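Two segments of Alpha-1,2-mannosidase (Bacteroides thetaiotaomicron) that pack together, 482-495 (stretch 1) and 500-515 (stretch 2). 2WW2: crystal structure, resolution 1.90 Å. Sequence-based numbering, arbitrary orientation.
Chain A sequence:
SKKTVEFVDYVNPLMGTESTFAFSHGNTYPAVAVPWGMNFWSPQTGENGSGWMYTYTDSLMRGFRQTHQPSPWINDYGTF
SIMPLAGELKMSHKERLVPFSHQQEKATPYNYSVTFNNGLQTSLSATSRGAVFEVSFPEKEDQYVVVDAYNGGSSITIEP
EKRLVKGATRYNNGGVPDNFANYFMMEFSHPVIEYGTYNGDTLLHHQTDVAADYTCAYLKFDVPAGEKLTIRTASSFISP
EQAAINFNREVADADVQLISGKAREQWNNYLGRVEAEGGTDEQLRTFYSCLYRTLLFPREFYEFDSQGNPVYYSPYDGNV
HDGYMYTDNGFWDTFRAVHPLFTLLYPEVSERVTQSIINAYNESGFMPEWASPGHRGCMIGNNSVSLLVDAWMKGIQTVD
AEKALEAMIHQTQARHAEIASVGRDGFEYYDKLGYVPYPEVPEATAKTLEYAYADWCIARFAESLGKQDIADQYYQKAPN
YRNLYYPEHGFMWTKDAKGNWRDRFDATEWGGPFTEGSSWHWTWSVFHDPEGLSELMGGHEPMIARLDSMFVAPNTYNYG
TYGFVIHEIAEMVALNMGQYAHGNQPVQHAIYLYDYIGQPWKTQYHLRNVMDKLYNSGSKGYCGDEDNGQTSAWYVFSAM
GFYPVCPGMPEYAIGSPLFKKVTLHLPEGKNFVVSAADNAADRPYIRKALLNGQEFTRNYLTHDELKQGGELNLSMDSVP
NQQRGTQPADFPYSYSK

Stretch 1, residues 482-495: RNLYYPEHGFMWTK
Stretch 2, residues 500-515: NWRDRFDATEWGGPFT

Stretch 1 leaves a 3-10 segment at Arg-482 and Asn-483, then doubles back: Tyr-486 N donates to Phe-491 O (2.8 Å) and Trp-493 N to Leu-484 O (2.9 Å). Stretch 2, without regular helix or strand, packs against this hairpin-like fold and buries 1023 Å² in all.

Tyr-486 (chi1 t, chi2 -22°) stacks face-to-face on the five-membered ring of Trp-501 (chi1 m, chi2 111°), centroids 3.7 Å apart and planes at 10°. A water lies 2.8 Å from Tyr-486 OH and donates to Arg-502 O at 2.7 Å. His-489 (m, -73°) forms an offset stack with Phe-505 (t, 82°): centroids 4.5 Å, planes at 13°. Past Gly-490 (phi/psi 78/26), Phe-491 (m, -86°) receives Ala-507 CB over its face, 3.8 Å from the ring centroid.

Trp-493 (t, -133°; phi/psi -142/-149) donates from NE1 to Arg-502 O at 2.8 Å and 174°, an almost linear bond, while the edge of Phe-505 meets its face with planes at 64°. Thr-494 O accepts Arg-502 N (3.0 Å, 163°). Lys-495, bridged to Trp-501 through the backbone, extends (m, t, t, t) across the indole face opposite Tyr-486; its CE sits 3.6 Å from the six-membered ring centroid, and NZ reaches Asn-483 O at 3.1 Å.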

# COMPACT_ATOMS: atom_id res chain seq x y z
N ARG A 482 9.88 16.00 24.83
CA ARG A 482 9.19 17.16 24.26
C ARG A 482 10.06 17.94 23.27
O ARG A 482 9.54 18.68 22.43
CB ARG A 482 8.71 18.11 25.37
CG ARG A 482 7.75 17.49 26.39
CD ARG A 482 7.30 18.59 27.37
NE ARG A 482 6.52 18.12 28.52
CZ ARG A 482 5.20 17.89 28.53
NH1 ARG A 482 4.46 18.03 27.43
NH2 ARG A 482 4.61 17.51 29.66
N ASN A 483 11.37 17.80 23.39
CA ASN A 483 12.27 18.61 22.60
C ASN A 483 12.31 18.16 21.15
O ASN A 483 12.85 18.87 20.30
CB ASN A 483 13.68 18.56 23.20
CG ASN A 483 13.78 19.29 24.53
OD1 ASN A 483 13.10 20.30 24.73
ND2 ASN A 483 14.61 18.79 25.43
N LEU A 484 11.75 16.99 20.85
CA LEU A 484 11.74 16.51 19.47
C LEU A 484 10.35 16.41 18.84
O LEU A 484 10.19 15.99 17.69
CB LEU A 484 12.49 15.17 19.35
CG LEU A 484 13.99 15.29 19.65
CD1 LEU A 484 14.67 13.92 19.55
CD2 LEU A 484 14.66 16.30 18.73
N TYR A 485 9.33 16.81 19.59
CA TYR A 485 7.98 16.85 19.05
C TYR A 485 7.84 18.07 18.12
O TYR A 485 8.08 19.21 18.53
CB TYR A 485 6.96 16.89 20.19
CG TYR A 485 5.54 16.72 19.70
CD1 TYR A 485 5.02 15.46 19.47
CD2 TYR A 485 4.73 17.83 19.48
CE1 TYR A 485 3.73 15.30 19.04
CE2 TYR A 485 3.42 17.68 19.03
CZ TYR A 485 2.94 16.40 18.81
OH TYR A 485 1.65 16.21 18.39
N TYR A 486 7.50 17.81 16.86
CA TYR A 486 7.49 18.84 15.81
C TYR A 486 6.07 19.41 15.77
O TYR A 486 5.18 18.79 15.18
CB TYR A 486 7.81 18.18 14.46
CG TYR A 486 8.35 19.09 13.38
CD1 TYR A 486 8.15 20.47 13.41
CD2 TYR A 486 9.06 18.57 12.31
CE1 TYR A 486 8.66 21.30 12.39
CE2 TYR A 486 9.57 19.38 11.29
CZ TYR A 486 9.37 20.74 11.34
OH TYR A 486 9.88 21.52 10.33
N PRO A 487 5.84 20.58 16.39
CA PRO A 487 4.44 20.99 16.59
C PRO A 487 3.66 21.17 15.29
O PRO A 487 2.51 20.75 15.22
CB PRO A 487 4.53 22.31 17.38
CG PRO A 487 5.97 22.46 17.77
CD PRO A 487 6.80 21.59 16.86
N GLU A 488 4.28 21.77 14.27
CA GLU A 488 3.61 21.95 12.98
C GLU A 488 3.12 20.64 12.37
O GLU A 488 2.16 20.62 11.60
CB GLU A 488 4.51 22.68 11.97
N HIS A 489 3.78 19.53 12.70
CA HIS A 489 3.44 18.25 12.08
C HIS A 489 2.77 17.26 13.03
O HIS A 489 2.09 16.34 12.57
CB HIS A 489 4.68 17.64 11.42
CG HIS A 489 5.19 18.45 10.28
ND1 HIS A 489 4.55 18.51 9.06
CD2 HIS A 489 6.27 19.26 10.17
CE1 HIS A 489 5.21 19.31 8.25
NE2 HIS A 489 6.26 19.79 8.90
N GLY A 490 2.95 17.44 14.34
CA GLY A 490 2.26 16.61 15.33
C GLY A 490 2.89 15.23 15.52
O GLY A 490 2.21 14.27 15.92
N PHE A 491 4.18 15.13 15.24
CA PHE A 491 4.93 13.89 15.39
C PHE A 491 6.34 14.15 15.91
O PHE A 491 6.86 15.27 15.77
CB PHE A 491 5.08 13.21 14.03
CG PHE A 491 3.86 12.49 13.56
CD1 PHE A 491 3.63 11.17 13.95
CD2 PHE A 491 2.97 13.09 12.68
CE1 PHE A 491 2.52 10.49 13.49
CE2 PHE A 491 1.86 12.40 12.21
CZ PHE A 491 1.63 11.10 12.62
N MET A 492 6.99 13.12 16.44
CA MET A 492 8.41 13.23 16.79
C MET A 492 9.21 13.33 15.49
O MET A 492 8.86 12.68 14.49
CB MET A 492 8.85 12.01 17.60
CG MET A 492 8.23 11.95 19.01
SD MET A 492 8.75 13.34 20.04
CE MET A 492 7.73 13.03 21.50
N TRP A 493 10.26 14.14 15.49
CA TRP A 493 11.12 14.27 14.31
C TRP A 493 12.55 14.41 14.83
O TRP A 493 12.87 13.85 15.88
CB TRP A 493 10.68 15.47 13.46
CG TRP A 493 11.21 15.55 12.06
CD1 TRP A 493 11.75 16.65 11.47
CD2 TRP A 493 11.19 14.52 11.05
NE1 TRP A 493 12.09 16.37 10.16
CE2 TRP A 493 11.77 15.07 9.89
CE3 TRP A 493 10.77 13.18 11.03
CZ2 TRP A 493 11.92 14.34 8.70
CZ3 TRP A 493 10.93 12.45 9.84
CH2 TRP A 493 11.50 13.03 8.70
N THR A 494 13.40 15.14 14.11
CA THR A 494 14.80 15.22 14.49
C THR A 494 15.36 16.61 14.17
O THR A 494 14.85 17.29 13.26
CB THR A 494 15.65 14.16 13.77
OG1 THR A 494 17.01 14.23 14.23
CG2 THR A 494 15.63 14.38 12.24
N LYS A 495 16.38 17.02 14.91
CA LYS A 495 17.09 18.28 14.65
C LYS A 495 18.59 18.01 14.58
O LYS A 495 19.07 17.06 15.20
CB LYS A 495 16.87 19.28 15.79
CG LYS A 495 15.45 19.79 15.99
CD LYS A 495 15.37 20.50 17.35
CE LYS A 495 14.03 21.16 17.56
NZ LYS A 495 13.80 21.48 19.02
N ASN A 500 18.21 22.90 13.81
CA ASN A 500 17.43 22.89 12.58
C ASN A 500 16.68 21.58 12.42
O ASN A 500 17.30 20.52 12.44
CB ASN A 500 18.36 23.05 11.37
CG ASN A 500 19.21 24.33 11.42
OD1 ASN A 500 20.43 24.29 11.23
ND2 ASN A 500 18.56 25.45 11.67
N TRP A 501 15.36 21.63 12.23
CA TRP A 501 14.60 20.40 11.93
C TRP A 501 15.06 19.80 10.60
O TRP A 501 15.34 20.52 9.63
CB TRP A 501 13.11 20.68 11.82
CG TRP A 501 12.38 21.09 13.07
CD1 TRP A 501 11.84 22.32 13.33
CD2 TRP A 501 12.04 20.25 14.19
NE1 TRP A 501 11.20 22.30 14.55
CE2 TRP A 501 11.31 21.05 15.10
CE3 TRP A 501 12.29 18.92 14.52
CZ2 TRP A 501 10.83 20.55 16.31
CZ3 TRP A 501 11.81 18.43 15.73
CH2 TRP A 501 11.09 19.25 16.61
N ARG A 502 15.14 18.48 10.53
CA ARG A 502 15.47 17.82 9.27
C ARG A 502 14.43 18.18 8.20
O ARG A 502 13.24 18.32 8.50
CB ARG A 502 15.56 16.30 9.46
CG ARG A 502 15.91 15.55 8.19
CD ARG A 502 16.42 14.13 8.43
NE ARG A 502 15.35 13.18 8.64
CZ ARG A 502 15.35 11.91 8.22
NH1 ARG A 502 16.36 11.42 7.53
NH2 ARG A 502 14.31 11.13 8.50
N ASP A 503 14.88 18.38 6.97
CA ASP A 503 14.00 18.77 5.86
C ASP A 503 12.95 17.70 5.59
O ASP A 503 13.16 16.52 5.86
CB ASP A 503 14.83 18.92 4.57
CG ASP A 503 15.80 20.09 4.61
OD1 ASP A 503 15.64 21.00 5.44
OD2 ASP A 503 16.73 20.10 3.76
N ARG A 504 11.83 18.12 5.00
CA ARG A 504 10.85 17.21 4.38
C ARG A 504 10.29 16.18 5.34
O ARG A 504 10.53 14.97 5.20
CB ARG A 504 11.42 16.53 3.13
CG ARG A 504 11.79 17.48 2.00
CD ARG A 504 10.56 18.15 1.35
NE ARG A 504 10.01 17.37 0.24
CZ ARG A 504 10.45 17.44 -1.02
NH1 ARG A 504 11.47 18.23 -1.33
NH2 ARG A 504 9.89 16.70 -1.97
N PHE A 505 9.53 16.67 6.31
CA PHE A 505 8.94 15.80 7.30
C PHE A 505 8.17 14.66 6.64
O PHE A 505 7.43 14.88 5.70
CB PHE A 505 8.00 16.55 8.25
CG PHE A 505 7.25 15.62 9.16
CD1 PHE A 505 7.86 15.14 10.31
CD2 PHE A 505 5.99 15.15 8.81
CE1 PHE A 505 7.20 14.23 11.13
CE2 PHE A 505 5.33 14.24 9.63
CZ PHE A 505 5.93 13.78 10.79
N ASP A 506 8.32 13.45 7.15
CA ASP A 506 7.59 12.30 6.63
C ASP A 506 7.37 11.32 7.78
O ASP A 506 8.31 10.66 8.24
CB ASP A 506 8.37 11.66 5.48
CG ASP A 506 7.69 10.42 4.91
OD1 ASP A 506 6.63 10.02 5.42
OD2 ASP A 506 8.23 9.84 3.95
N ALA A 507 6.13 11.22 8.24
CA ALA A 507 5.83 10.40 9.40
C ALA A 507 6.08 8.91 9.17
O ALA A 507 6.21 8.14 10.13
CB ALA A 507 4.38 10.64 9.84
N THR A 508 6.18 8.50 7.90
CA THR A 508 6.24 7.08 7.57
C THR A 508 7.65 6.64 7.21
O THR A 508 7.89 5.47 6.94
CB THR A 508 5.29 6.72 6.38
OG1 THR A 508 5.73 7.37 5.18
CG2 THR A 508 3.89 7.16 6.67
N GLU A 509 8.60 7.57 7.24
CA GLU A 509 9.96 7.27 6.79
C GLU A 509 10.82 6.55 7.84
O GLU A 509 11.06 7.07 8.93
CB GLU A 509 10.64 8.56 6.30
CG GLU A 509 12.06 8.37 5.80
CD GLU A 509 12.66 9.69 5.33
OE1 GLU A 509 13.74 9.68 4.71
OE2 GLU A 509 12.04 10.74 5.59
N TRP A 510 11.27 5.35 7.51
CA TRP A 510 12.09 4.55 8.41
C TRP A 510 13.53 5.02 8.44
O TRP A 510 13.97 5.74 7.55
CB TRP A 510 12.05 3.08 7.99
CG TRP A 510 10.81 2.39 8.44
CD1 TRP A 510 9.52 2.78 8.19
CD2 TRP A 510 10.73 1.19 9.21
NE1 TRP A 510 8.65 1.89 8.77
CE2 TRP A 510 9.36 0.91 9.40
CE3 TRP A 510 11.68 0.32 9.76
CZ2 TRP A 510 8.91 -0.21 10.12
CZ3 TRP A 510 11.24 -0.79 10.47
CH2 TRP A 510 9.86 -1.04 10.64
N GLY A 511 14.24 4.62 9.48
CA GLY A 511 15.69 4.76 9.50
C GLY A 511 16.08 6.15 9.92
O GLY A 511 15.27 6.85 10.51
N GLY A 512 17.30 6.56 9.59
CA GLY A 512 17.79 7.89 9.92
C GLY A 512 17.84 8.08 11.43
O GLY A 512 18.55 7.35 12.13
N PRO A 513 17.07 9.04 11.94
CA PRO A 513 17.02 9.32 13.38
C PRO A 513 16.19 8.28 14.14
O PRO A 513 16.13 8.33 15.38
CB PRO A 513 16.29 10.66 13.44
CG PRO A 513 15.35 10.60 12.25
CD PRO A 513 16.21 9.96 11.17
N PHE A 514 15.56 7.36 13.42
CA PHE A 514 14.76 6.33 14.06
C PHE A 514 15.41 4.97 13.97
O PHE A 514 16.27 4.74 13.12
CB PHE A 514 13.33 6.29 13.49
CG PHE A 514 12.58 7.57 13.68
CD1 PHE A 514 12.13 7.96 14.94
CD2 PHE A 514 12.35 8.42 12.60
CE1 PHE A 514 11.45 9.18 15.11
CE2 PHE A 514 11.66 9.63 12.78
CZ PHE A 514 11.22 10.00 14.02
N THR A 515 14.97 4.08 14.85
CA THR A 515 15.49 2.73 15.00
C THR A 515 14.36 1.75 14.73
O THR A 515 13.37 1.76 15.44
CB THR A 515 15.96 2.52 16.47
OG1 THR A 515 17.17 3.24 16.69
CG2 THR A 515 16.18 1.07 16.80
O HOH W 1 11.39 20.30 8.37